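Local coordinates for uncharacterized protein (Streptococcus pneumoniae, PDB 3LFT), which probably serves as the substrate-binding component of an ABC transporter and holds L-tryptophan in the cleft between its two lobes, at residues Thr92-Ala97 with Gly112-Asn117; Pro118-Val123 with Lys155-Lys160; Val133-Ala138 with Lys186-Trp191; Pro215-Ala220 with Gly228-Val233. One frame throughout, in Å; residues are numbered along the deposited sequence.

Contact 1. Residues Thr92-Ala97 with Gly112-Asn117; sequences TDPIGA and GVSDHN. With TRP (tryptophan), chain C.
Thr92, in the loop after strand 86-89, meets Asp115, the last residue of strand 110-115, in the cleft of a two-lobed periplasmic-binding-protein fold, and together they grip the backbone end of the bound tryptophan. Thr92 turns its hydroxyl beside its own backbone N (chi1 -70°), where it works in two directions at once. Thr92 OG1 donates to Asp115 O at 2.9 Å, with the donor tilted 17° from the carbonyl plane, and accepts from the ligand N at 2.8 Å. CG2 also lies against that carbonyl. Asp115 CG sits between its backbone N and carbonyl carbon (chi1 52°), on the ligand's side; Asp115 OD2 accepts a hydrogen bond from the ligand N at 2.7 Å. Hydroxyl and carboxylate thus share the amino group, whose positive charge the aspartate would probably stabilise. The other end of the amino acid is held by the backbone: Thr92 N donates a hydrogen bond to ligand OXT at 3.0 Å. Outside the pair, Thr71, Ala90, Asn196 and Gln236 also bond to the ligand.

One residue earlier on the strand, Ser114 presses its CB and OG against the Pro94 ring, OG lying 3.5 Å from Pro94 CD; the same hydroxyl is hydrogen-bonded to Ile91 O. The loop beyond Thr92 is shaped by an Asx motif, in which Asp93 OD1, approached from above its carboxylate plane, accepts from Gly96 N at 3.0 Å, while OD2 bonds to Thr149 OG1.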
loop_
_atom_site.group_PDB
_atom_site.type_symbol
_atom_site.label_atom_id
_atom_site.label_comp_id
_atom_site.label_asym_id
_atom_site.label_seq_id
_atom_site.Cartn_x
_atom_site.Cartn_y
_atom_site.Cartn_z
ATOM N N THR A 92 -2.122 -0.064 5.875
ATOM C CA THR A 92 -0.963 -0.829 6.356
ATOM C C THR A 92 -0.863 -0.906 7.881
ATOM O O THR A 92 -0.504 -1.942 8.441
ATOM C CB THR A 92 0.332 -0.287 5.710
ATOM O OG1 THR A 92 0.312 -0.633 4.323
ATOM C CG2 THR A 92 1.617 -0.786 6.357
ATOM N N ASP A 93 -1.199 0.189 8.554
ATOM C CA ASP A 93 -1.073 0.243 10.020
ATOM C C ASP A 93 -2.296 0.927 10.634
ATOM O O ASP A 93 -2.254 2.115 10.953
ATOM C CB ASP A 93 0.209 0.983 10.424
ATOM C CG ASP A 93 0.360 1.137 11.928
ATOM O OD1 ASP A 93 -0.354 0.464 12.699
ATOM O OD2 ASP A 93 1.204 1.949 12.336
ATOM N N PRO A 94 -3.392 0.182 10.826
ATOM C CA PRO A 94 -4.639 0.784 11.313
ATOM C C PRO A 94 -4.504 1.394 12.709
ATOM O O PRO A 94 -5.124 2.420 12.962
ATOM C CB PRO A 94 -5.628 -0.384 11.323
ATOM C CG PRO A 94 -5.044 -1.431 10.496
ATOM C CD PRO A 94 -3.568 -1.197 10.341
ATOM N N ILE A 95 -3.702 0.800 13.584
ATOM C CA ILE A 95 -3.566 1.343 14.933
ATOM C C ILE A 95 -2.794 2.662 14.898
ATOM O O ILE A 95 -3.213 3.665 15.481
ATOM C CB ILE A 95 -2.899 0.327 15.881
ATOM C CG1 ILE A 95 -3.781 -0.923 16.011
ATOM C CG2 ILE A 95 -2.626 0.944 17.254
ATOM C CD1 ILE A 95 -3.074 -2.103 16.692
ATOM N N GLY A 96 -1.661 2.661 14.196
ATOM C CA GLY A 96 -0.863 3.878 14.056
ATOM C C GLY A 96 -1.572 4.972 13.281
ATOM O O GLY A 96 -1.278 6.162 13.485
ATOM N N ALA A 97 -2.512 4.594 12.417
ATOM C CA ALA A 97 -3.310 5.576 11.689
ATOM C C ALA A 97 -4.431 6.147 12.547
ATOM O O ALA A 97 -5.155 7.030 12.107
ATOM C CB ALA A 97 -3.884 4.936 10.413
ATOM N N GLY A 112 -11.768 -3.406 8.686
ATOM C CA GLY A 112 -11.401 -3.688 7.283
ATOM C C GLY A 112 -10.146 -4.505 7.134
ATOM O O GLY A 112 -9.830 -5.329 7.986
ATOM N N VAL A 113 -9.427 -4.231 6.038
ATOM C CA VAL A 113 -8.300 -5.054 5.580
ATOM C C VAL A 113 -7.007 -4.253 5.632
ATOM O O VAL A 113 -6.962 -3.101 5.191
ATOM C CB VAL A 113 -8.578 -5.528 4.119
ATOM C CG1 VAL A 113 -7.317 -6.149 3.503
ATOM C CG2 VAL A 113 -9.735 -6.527 4.110
ATOM N N SER A 114 -5.966 -4.908 6.158
ATOM C CA SER A 114 -4.672 -4.273 6.373
ATOM C C SER A 114 -3.564 -5.051 5.685
ATOM O O SER A 114 -3.505 -6.289 5.820
ATOM C CB SER A 114 -4.391 -4.226 7.881
ATOM O OG SER A 114 -3.051 -3.833 8.153
ATOM N N ASP A 115 -2.713 -4.344 4.924
ATOM C CA ASP A 115 -1.547 -4.935 4.259
ATOM C C ASP A 115 -0.268 -4.545 4.994
ATOM O O ASP A 115 0.299 -3.458 4.792
ATOM C CB ASP A 115 -1.512 -4.511 2.769
ATOM C CG ASP A 115 -1.625 -3.003 2.539
ATOM O OD1 ASP A 115 -2.337 -2.307 3.295
ATOM O OD2 ASP A 115 -1.054 -2.522 1.511
ATOM N N HIS A 116 0.179 -5.430 5.887
ATOM C CA HIS A 116 1.408 -5.237 6.644
ATOM C C HIS A 116 2.630 -5.475 5.753
ATOM O O HIS A 116 2.719 -6.492 5.061
ATOM C CB HIS A 116 1.423 -6.221 7.822
ATOM C CG HIS A 116 2.664 -6.136 8.651
ATOM N ND1 HIS A 116 3.710 -7.027 8.531
ATOM C CD2 HIS A 116 3.038 -5.238 9.590
ATOM C CE1 HIS A 116 4.677 -6.677 9.365
ATOM N NE2 HIS A 116 4.295 -5.598 10.014
ATOM N N ASN A 117 3.580 -4.554 5.760
ATOM C CA ASN A 117 4.771 -4.721 4.927
ATOM C C ASN A 117 5.747 -5.761 5.461
ATOM O O ASN A 117 6.146 -5.683 6.622
ATOM C CB ASN A 117 5.514 -3.395 4.778
ATOM C CG ASN A 117 6.621 -3.488 3.736
ATOM O OD1 ASN A 117 6.337 -3.860 2.570
ATOM N ND2 ASN A 117 7.864 -3.192 4.115
HETATM N N TRP C . -1.420 0.102 2.209
HETATM C CA TRP C . -1.344 1.494 1.674
HETATM C C TRP C . -1.829 2.463 2.702
HETATM O O TRP C . -2.204 3.590 2.365
HETATM C CB TRP C . -2.151 1.594 0.370
HETATM C CG TRP C . -1.607 0.671 -0.691
HETATM C CD1 TRP C . -2.096 -0.580 -1.067
HETATM C CD2 TRP C . -0.417 0.910 -1.516
HETATM N NE1 TRP C . -1.301 -1.107 -2.058
HETATM C CE2 TRP C . -0.291 -0.287 -2.352
HETATM C CE3 TRP C . 0.487 1.944 -1.572
HETATM C CZ2 TRP C . 0.768 -0.353 -3.240
HETATM C CZ3 TRP C . 1.544 1.843 -2.471
HETATM C CH2 TRP C . 1.664 0.704 -3.292
HETATM O OXT TRP C . -1.851 2.122 3.893
#

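Contact 2. Residues Pro118-Val123 with Lys155-Lys160; sequences PAQQQV and KAYAEK
Gln120 lays its CB squarely over one face of the Tyr157 ring, a CH-pi contact 3.8 Å from the ring centroid and only 10° off the normal. From there the glutamine chain runs out extended, CG anti to the backbone N, and crosses the tyrosine at a slant. Gln120 OE1 ends 3.6 Å from Tyr157 CE1, with the amide and ring planes turned 36° from each other. Next to this pair, the methyl of Ala119 reaches the ring obliquely, CB to Tyr157 CD2 at 4.0 Å. One turn on, Val123 fills the inner side: its CG2 touches Tyr157 CB at 4.0 Å and lies 3.7 Å from the backbone N of Ala158, near that residue's methyl.

These side chains are set by two helices, 119-129 and 145-160, that run in roughly the same direction, their local axes 8.9 Å apart and 37° from parallel. The helices flank strand 135-141 in the chain and pack together on one face of the second lobe's parallel sheet, where both touch Ile136. Deeper in, Phe154 packs on Val123, and Ala158 on Leu163. Gln120 NE2 is hydrogen-bonded to Glu124 OE2, one turn further along its helix, which probably helps place the amide. No hydrogen bond crosses between the two segments, so dispersion and CH-pi contact hold the helices here, with Ala119, Val123 and Ala158 on the inside and the Gln120-Tyr157 pair toward solvent.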
loop_
_atom_site.group_PDB
_atom_site.type_symbol
_atom_site.label_atom_id
_atom_site.label_comp_id
_atom_site.label_asym_id
_atom_site.label_seq_id
_atom_site.Cartn_x
_atom_site.Cartn_y
_atom_site.Cartn_z
ATOM N N PRO A 118 6.148 -6.743 4.624
ATOM C CA PRO A 118 7.029 -7.812 5.123
ATOM C C PRO A 118 8.491 -7.364 5.127
ATOM O O PRO A 118 9.316 -7.779 4.297
ATOM C CB PRO A 118 6.772 -8.971 4.156
ATOM C CG PRO A 118 6.276 -8.362 2.947
ATOM C CD PRO A 118 5.587 -7.066 3.300
ATOM N N ALA A 119 8.807 -6.519 6.101
ATOM C CA ALA A 119 10.121 -5.917 6.180
ATOM C C ALA A 119 11.243 -6.936 6.351
ATOM O O ALA A 119 12.282 -6.812 5.715
ATOM C CB ALA A 119 10.162 -4.886 7.306
ATOM N N GLN A 120 11.064 -7.899 7.246
ATOM C CA GLN A 120 12.106 -8.902 7.462
ATOM C C GLN A 120 12.461 -9.618 6.166
ATOM O O GLN A 120 13.647 -9.782 5.832
ATOM C CB GLN A 120 11.685 -9.904 8.543
ATOM C CG GLN A 120 12.702 -11.038 8.760
ATOM C CD GLN A 120 12.299 -12.020 9.849
ATOM O OE1 GLN A 120 11.484 -11.705 10.720
ATOM N NE2 GLN A 120 12.871 -13.219 9.805
ATOM N N GLN A 121 11.432 -10.038 5.440
ATOM C CA GLN A 121 11.648 -10.730 4.167
ATOM C C GLN A 121 12.287 -9.844 3.116
ATOM O O GLN A 121 13.106 -10.316 2.317
ATOM C CB GLN A 121 10.360 -11.329 3.616
ATOM C CG GLN A 121 9.862 -12.572 4.328
ATOM C CD GLN A 121 8.525 -12.985 3.770
ATOM O OE1 GLN A 121 7.481 -12.597 4.296
ATOM N NE2 GLN A 121 8.543 -13.734 2.664
ATOM N N GLN A 122 11.960 -8.556 3.113
ATOM C CA GLN A 122 12.603 -7.633 2.183
ATOM C C GLN A 122 14.080 -7.484 2.508
ATOM O O GLN A 122 14.911 -7.485 1.589
ATOM C CB GLN A 122 11.893 -6.285 2.199
ATOM C CG GLN A 122 10.525 -6.369 1.553
ATOM C CD GLN A 122 9.687 -5.124 1.737
ATOM O OE1 GLN A 122 10.073 -4.193 2.445
ATOM N NE2 GLN A 122 8.522 -5.114 1.111
ATOM N N VAL A 123 14.403 -7.338 3.798
ATOM C CA VAL A 123 15.816 -7.274 4.191
ATOM C C VAL A 123 16.557 -8.544 3.763
ATOM O O VAL A 123 17.643 -8.460 3.197
ATOM C CB VAL A 123 15.969 -6.983 5.703
ATOM C CG1 VAL A 123 17.391 -7.222 6.157
ATOM C CG2 VAL A 123 15.555 -5.550 5.989
ATOM N N LYS A 155 13.960 -0.277 9.229
ATOM C CA LYS A 155 15.256 0.161 9.754
ATOM C C LYS A 155 15.737 -0.786 10.854
ATOM O O LYS A 155 16.914 -1.145 10.909
ATOM C CB LYS A 155 15.145 1.608 10.260
ATOM C CG LYS A 155 16.443 2.286 10.608
ATOM C CD LYS A 155 16.173 3.731 11.034
ATOM C CE LYS A 155 17.376 4.373 11.713
ATOM N NZ LYS A 155 18.516 4.609 10.782
ATOM N N ALA A 156 14.828 -1.207 11.723
ATOM C CA ALA A 156 15.209 -2.105 12.813
ATOM C C ALA A 156 15.736 -3.446 12.277
ATOM O O ALA A 156 16.793 -3.925 12.693
ATOM C CB ALA A 156 14.052 -2.304 13.779
ATOM N N TYR A 157 15.027 -4.024 11.307
ATOM C CA TYR A 157 15.471 -5.279 10.694
ATOM C C TYR A 157 16.758 -5.139 9.900
ATOM O O TYR A 157 17.641 -6.003 9.967
ATOM C CB TYR A 157 14.380 -5.864 9.802
ATOM C CG TYR A 157 13.348 -6.639 10.570
ATOM C CD1 TYR A 157 13.694 -7.816 11.241
ATOM C CD2 TYR A 157 12.024 -6.203 10.629
ATOM C CE1 TYR A 157 12.754 -8.533 11.958
ATOM C CE2 TYR A 157 11.069 -6.917 11.353
ATOM C CZ TYR A 157 11.446 -8.083 12.009
ATOM O OH TYR A 157 10.518 -8.804 12.726
ATOM N N ALA A 158 16.870 -4.053 9.143
ATOM C CA ALA A 158 18.058 -3.825 8.330
ATOM C C ALA A 158 19.307 -3.721 9.188
ATOM O O ALA A 158 20.342 -4.299 8.861
ATOM C CB ALA A 158 17.902 -2.589 7.487
ATOM N N GLU A 159 19.198 -2.989 10.292
ATOM C CA GLU A 159 20.336 -2.796 11.187
ATOM C C GLU A 159 20.817 -4.136 11.762
ATOM O O GLU A 159 22.030 -4.398 11.821
ATOM C CB GLU A 159 19.962 -1.804 12.286
ATOM N N LYS A 160 19.871 -4.995 12.147
ATOM C CA LYS A 160 20.182 -6.340 12.655
ATOM C C LYS A 160 20.919 -7.225 11.650
ATOM O O LYS A 160 21.742 -8.076 12.041
ATOM C CB LYS A 160 18.913 -7.061 13.126
ATOM C CG LYS A 160 18.516 -6.745 14.550
ATOM C CD LYS A 160 17.445 -7.700 15.038
ATOM C CE LYS A 160 16.975 -7.317 16.430
ATOM N NZ LYS A 160 16.192 -8.411 17.086
#

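Contact 3. Residues Val133-Ala138 with Lys186-Trp191; sequences VKTIGA and KVDAIW
Ile136 and Trp191 meet over one face of the sheet, Ile136 CG2 resting 3.6 Å from Trp191 CB. The Trp191 indole is met at its edge, in plane, by the methyl of Ala138, whose CB is 3.6 Å from Trp191 CE3; Trp191 NE1 is hydrogen-bonded to Gln122 OE1. At the start of the strands, Val133 closes the same apolar patch by putting both methyls against Ala189 CB. On the reverse face, Val187 sets CG1 against the Gly137 backbone, 3.6 Å from Gly137 N, with CG2 close by.

Between the faces the strands pair in parallel register. Gly137 bonds both ways, its N donating almost straight to Ala189 O (2.8 Å) and its O accepting from Trp191 N. Thr135 O takes Asp188 N at 2.8 Å, plus a weak bond from Ala189 N. The polar edge belongs to Asp188: OD2 reaches back to accept from Lys134 N at 2.9 Å and Thr135 N at 3.0 Å, the two donors coming from opposite faces of its carboxylate plane. One oxygen thereby ties down the backbone entering strand 135-141.

In the parallel sheet of this Rossmann-like second lobe, strand 135-141 has 164-170 on its other flank, and 189-192 passes on to 216-218. Helices 119-129 and 145-160 cover the Ile136-Trp191 face, with Ile126 and Phe154 on Ile136, and the Phe154 ring stacked on Trp191.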
loop_
_atom_site.group_PDB
_atom_site.type_symbol
_atom_site.label_atom_id
_atom_site.label_comp_id
_atom_site.label_asym_id
_atom_site.label_seq_id
_atom_site.Cartn_x
_atom_site.Cartn_y
_atom_site.Cartn_z
ATOM N N VAL A 133 25.365 -4.406 -1.348
ATOM C CA VAL A 133 24.656 -3.245 -0.810
ATOM C C VAL A 133 24.916 -3.092 0.688
ATOM O O VAL A 133 24.667 -4.016 1.463
ATOM C CB VAL A 133 23.152 -3.373 -1.092
ATOM C CG1 VAL A 133 22.317 -2.440 -0.198
ATOM C CG2 VAL A 133 22.881 -3.098 -2.562
ATOM N N LYS A 134 25.427 -1.926 1.081
ATOM C CA LYS A 134 25.743 -1.626 2.481
ATOM C C LYS A 134 24.800 -0.588 3.103
ATOM O O LYS A 134 24.379 -0.707 4.261
ATOM C CB LYS A 134 27.193 -1.150 2.594
ATOM C CG LYS A 134 28.213 -2.180 2.119
ATOM C CD LYS A 134 29.606 -1.582 2.070
ATOM C CE LYS A 134 30.615 -2.566 1.514
ATOM N NZ LYS A 134 31.950 -1.929 1.413
ATOM N N THR A 135 24.470 0.428 2.313
ATOM C CA THR A 135 23.614 1.522 2.760
ATOM C C THR A 135 22.367 1.581 1.885
ATOM O O THR A 135 22.452 1.544 0.657
ATOM C CB THR A 135 24.354 2.885 2.731
ATOM O OG1 THR A 135 25.596 2.775 3.442
ATOM C CG2 THR A 135 23.500 4.002 3.358
ATOM N N ILE A 136 21.219 1.672 2.536
ATOM C CA ILE A 136 19.938 1.779 1.855
ATOM C C ILE A 136 19.343 3.163 2.080
ATOM O O ILE A 136 19.344 3.662 3.204
ATOM C CB ILE A 136 18.956 0.739 2.427
ATOM C CG1 ILE A 136 19.477 -0.671 2.151
ATOM C CG2 ILE A 136 17.573 0.921 1.828
ATOM C CD1 ILE A 136 18.838 -1.748 2.985
ATOM N N GLY A 137 18.818 3.772 1.026
ATOM C CA GLY A 137 18.052 5.012 1.167
ATOM C C GLY A 137 16.569 4.679 1.146
ATOM O O GLY A 137 16.079 4.092 0.178
ATOM N N ALA A 138 15.854 5.051 2.204
ATOM C CA ALA A 138 14.410 4.860 2.296
ATOM C C ALA A 138 13.737 6.109 1.728
ATOM O O ALA A 138 13.863 7.179 2.313
ATOM C CB ALA A 138 13.995 4.632 3.771
ATOM N N LYS A 186 24.621 8.922 -2.196
ATOM C CA LYS A 186 24.817 8.619 -0.771
ATOM C C LYS A 186 24.558 7.163 -0.382
ATOM O O LYS A 186 25.012 6.705 0.680
ATOM C CB LYS A 186 23.907 9.497 0.086
ATOM C CG LYS A 186 24.289 10.979 0.093
ATOM C CD LYS A 186 23.210 11.803 0.781
ATOM C CE LYS A 186 23.625 13.255 0.959
ATOM N NZ LYS A 186 24.696 13.375 1.992
ATOM N N VAL A 187 23.806 6.448 -1.213
ATOM C CA VAL A 187 23.358 5.098 -0.856
ATOM C C VAL A 187 23.608 4.103 -1.972
ATOM O O VAL A 187 23.809 4.490 -3.130
ATOM C CB VAL A 187 21.857 5.059 -0.447
ATOM C CG1 VAL A 187 21.571 6.079 0.646
ATOM C CG2 VAL A 187 20.941 5.288 -1.658
ATOM N N ASP A 188 23.583 2.819 -1.607
ATOM C CA ASP A 188 23.820 1.745 -2.564
ATOM C C ASP A 188 22.553 1.216 -3.201
ATOM O O ASP A 188 22.602 0.600 -4.258
ATOM C CB ASP A 188 24.547 0.592 -1.882
ATOM C CG ASP A 188 25.877 1.011 -1.295
ATOM O OD1 ASP A 188 26.598 1.795 -1.954
ATOM O OD2 ASP A 188 26.173 0.562 -0.169
ATOM N N ALA A 189 21.420 1.438 -2.538
ATOM C CA ALA A 189 20.143 0.929 -3.011
ATOM C C ALA A 189 19.052 1.822 -2.483
ATOM O O ALA A 189 19.222 2.455 -1.431
ATOM C CB ALA A 189 19.919 -0.514 -2.517
ATOM N N ILE A 190 17.955 1.877 -3.223
ATOM C CA ILE A 190 16.766 2.639 -2.826
ATOM C C ILE A 190 15.703 1.645 -2.404
ATOM O O ILE A 190 15.457 0.685 -3.128
ATOM C CB ILE A 190 16.230 3.509 -3.991
ATOM C CG1 ILE A 190 17.274 4.540 -4.437
ATOM C CG2 ILE A 190 14.905 4.200 -3.597
ATOM C CD1 ILE A 190 16.973 5.135 -5.803
ATOM N N TRP A 191 15.099 1.867 -1.243
ATOM C CA TRP A 191 13.953 1.094 -0.772
ATOM C C TRP A 191 12.747 2.005 -0.618
ATOM O O TRP A 191 12.864 3.139 -0.143
ATOM C CB TRP A 191 14.278 0.388 0.547
ATOM C CG TRP A 191 13.117 -0.277 1.211
ATOM C CD1 TRP A 191 12.575 -1.488 0.899
ATOM C CD2 TRP A 191 12.350 0.253 2.290
ATOM N NE1 TRP A 191 11.497 -1.750 1.733
ATOM C CE2 TRP A 191 11.362 -0.700 2.612
ATOM C CE3 TRP A 191 12.441 1.423 3.060
ATOM C CZ2 TRP A 191 10.435 -0.499 3.647
ATOM C CZ3 TRP A 191 11.505 1.625 4.091
ATOM C CH2 TRP A 191 10.531 0.660 4.379
#

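Contact 4. Residues Pro215-Ala220 with Gly228-Val233; sequences PIYPSA and GLASVV
Tyr217 and Ala230 meet at a carbonyl left without a hydrogen-bond partner: Ala230 O is buried, and what it touches is carbon, the CA of Tyr217 at 3.2 Å in a CA-H...O contact and the tyrosine ring atom CD1. Although strands 216-218 and 230-233 run only 16° from parallel, they belong to different sheets, and a single direct hydrogen bond joins the segments, Leu229 N to Ile216 O at 2.8 Å. Pro218 has no N-H to offer Ala230 O.

Side chains and a water make up the rest. Leu229 sends CG anti to its backbone N (chi1 170°) and lies alongside Tyr217, pointing the same way, with CD2 3.7 Å from Tyr217 CZ and also against Pro215 CB. The tyrosine hydroxyl itself bonds to Thr130. Pro218 lays its ring next to Gly228, CG to CA 4.0 Å, where the glycine has no side chain. Farther along, Ser231 CB is pressed to 3.0 Å from Pro218 O, a tight fit. One water donates to Tyr217 O and to Ser219 OG and is bonded to Ser231 OG at 2.7 Å, linking the two segments. Ser219 OG is also hydrogen-bonded to Val192 O. Ser219 centres an inverse gamma turn that brings Ala220, which touches the bound tryptophan, to the start of helix 221-224; Val233 CG1 lies 3.7 Å from Ala220 N. This strand-helix-strand passage, leading from the second lobe's parallel sheet back toward helix 236-251 beside the first, fits the interlobe region of a periplasmic-binding-protein fold.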
loop_
_atom_site.group_PDB
_atom_site.type_symbol
_atom_site.label_atom_id
_atom_site.label_comp_id
_atom_site.label_asym_id
_atom_site.label_seq_id
_atom_site.Cartn_x
_atom_site.Cartn_y
_atom_site.Cartn_z
ATOM N N PRO A 215 20.198 -0.322 -7.530
ATOM C CA PRO A 215 18.981 -1.143 -7.492
ATOM C C PRO A 215 17.890 -0.498 -6.641
ATOM O O PRO A 215 18.184 0.110 -5.601
ATOM C CB PRO A 215 19.457 -2.430 -6.824
ATOM C CG PRO A 215 20.685 -2.049 -6.079
ATOM C CD PRO A 215 21.340 -0.976 -6.874
ATOM N N ILE A 216 16.646 -0.651 -7.081
ATOM C CA ILE A 216 15.473 -0.165 -6.353
ATOM C C ILE A 216 14.683 -1.369 -5.864
ATOM O O ILE A 216 14.390 -2.302 -6.641
ATOM C CB ILE A 216 14.572 0.712 -7.236
ATOM C CG1 ILE A 216 15.367 1.835 -7.902
ATOM C CG2 ILE A 216 13.444 1.323 -6.416
ATOM C CD1 ILE A 216 14.625 2.433 -9.116
ATOM N N TYR A 217 14.347 -1.356 -4.577
ATOM C CA TYR A 217 13.498 -2.377 -3.966
ATOM C C TYR A 217 12.184 -1.718 -3.511
ATOM O O TYR A 217 12.055 -1.307 -2.348
ATOM C CB TYR A 217 14.212 -2.993 -2.769
ATOM C CG TYR A 217 15.359 -3.920 -3.100
ATOM C CD1 TYR A 217 15.123 -5.286 -3.255
ATOM C CD2 TYR A 217 16.676 -3.462 -3.221
ATOM C CE1 TYR A 217 16.165 -6.169 -3.500
ATOM C CE2 TYR A 217 17.732 -4.362 -3.494
ATOM C CZ TYR A 217 17.450 -5.697 -3.635
ATOM O OH TYR A 217 18.463 -6.603 -3.872
ATOM N N PRO A 218 11.207 -1.597 -4.422
ATOM C CA PRO A 218 9.981 -0.846 -4.115
ATOM C C PRO A 218 8.857 -1.819 -3.773
ATOM O O PRO A 218 8.669 -2.833 -4.456
ATOM C CB PRO A 218 9.699 -0.110 -5.418
ATOM C CG PRO A 218 10.176 -1.098 -6.505
ATOM C CD PRO A 218 11.269 -1.959 -5.855
ATOM N N SER A 219 8.091 -1.508 -2.724
ATOM C CA SER A 219 7.120 -2.448 -2.137
ATOM C C SER A 219 5.798 -2.573 -2.873
ATOM O O SER A 219 4.716 -2.445 -2.270
ATOM C CB SER A 219 6.899 -2.090 -0.663
ATOM O OG SER A 219 8.127 -2.112 0.038
ATOM N N ALA A 220 5.864 -2.826 -4.182
ATOM C CA ALA A 220 4.682 -3.182 -4.968
ATOM C C ALA A 220 5.077 -3.815 -6.272
ATOM O O ALA A 220 6.035 -3.378 -6.912
ATOM C CB ALA A 220 3.831 -1.947 -5.273
ATOM N N GLY A 228 11.704 -1.358 -11.040
ATOM C CA GLY A 228 12.318 -1.805 -9.791
ATOM C C GLY A 228 12.984 -3.154 -9.977
ATOM O O GLY A 228 12.665 -3.890 -10.927
ATOM N N LEU A 229 13.921 -3.487 -9.092
ATOM C CA LEU A 229 14.620 -4.752 -9.152
ATOM C C LEU A 229 13.781 -5.895 -8.583
ATOM O O LEU A 229 13.594 -6.921 -9.244
ATOM C CB LEU A 229 15.948 -4.636 -8.408
ATOM C CG LEU A 229 16.685 -5.965 -8.175
ATOM C CD1 LEU A 229 17.067 -6.623 -9.489
ATOM C CD2 LEU A 229 17.911 -5.771 -7.282
ATOM N N ALA A 230 13.287 -5.720 -7.356
ATOM C CA ALA A 230 12.615 -6.806 -6.669
ATOM C C ALA A 230 11.971 -6.264 -5.414
ATOM O O ALA A 230 12.257 -5.154 -4.953
ATOM C CB ALA A 230 13.635 -7.895 -6.291
ATOM N N SER A 231 11.051 -7.053 -4.870
ATOM C CA SER A 231 10.481 -6.787 -3.562
ATOM C C SER A 231 9.839 -8.052 -2.997
ATOM O O SER A 231 9.933 -9.124 -3.601
ATOM C CB SER A 231 9.481 -5.621 -3.603
ATOM O OG SER A 231 9.115 -5.251 -2.280
ATOM N N VAL A 232 9.176 -7.905 -1.852
ATOM C CA VAL A 232 8.324 -8.949 -1.261
ATOM C C VAL A 232 6.994 -8.260 -0.995
ATOM O O VAL A 232 6.963 -7.233 -0.303
ATOM C CB VAL A 232 8.918 -9.553 0.018
ATOM C CG1 VAL A 232 8.042 -10.690 0.505
ATOM C CG2 VAL A 232 10.362 -10.032 -0.244
ATOM N N VAL A 233 5.919 -8.803 -1.568
ATOM C CA VAL A 233 4.668 -8.053 -1.682
ATOM C C VAL A 233 3.455 -8.915 -1.415
ATOM O O VAL A 233 3.486 -10.129 -1.582
ATOM C CB VAL A 233 4.527 -7.399 -3.092
ATOM C CG1 VAL A 233 5.668 -6.399 -3.323
ATOM C CG2 VAL A 233 4.527 -8.461 -4.193
HETATM O O HOH W 1 10.493 -3.313 -0.969
#

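All four contacts are largely buried, but contact 1 lies nearest the chain's centre and contact 3 farthest from it. Contact 1 belongs to the first lobe and is polar, built to hold the ligand; the other three build the second. Contact 2 joins two helices without a hydrogen bond, contact 3 is parallel strand pairing, and contact 4 sets strands of two sheets together with a water. Contact 3 and the 215-220 side of contact 4 share a sheet, since Ile190 bonds to the backbone of 215-220. Gln122, on the helix of contact 2, connects them all: its side chain meets Asn117 of contact 1, Trp191 of contact 3 and Val232 of contact 4.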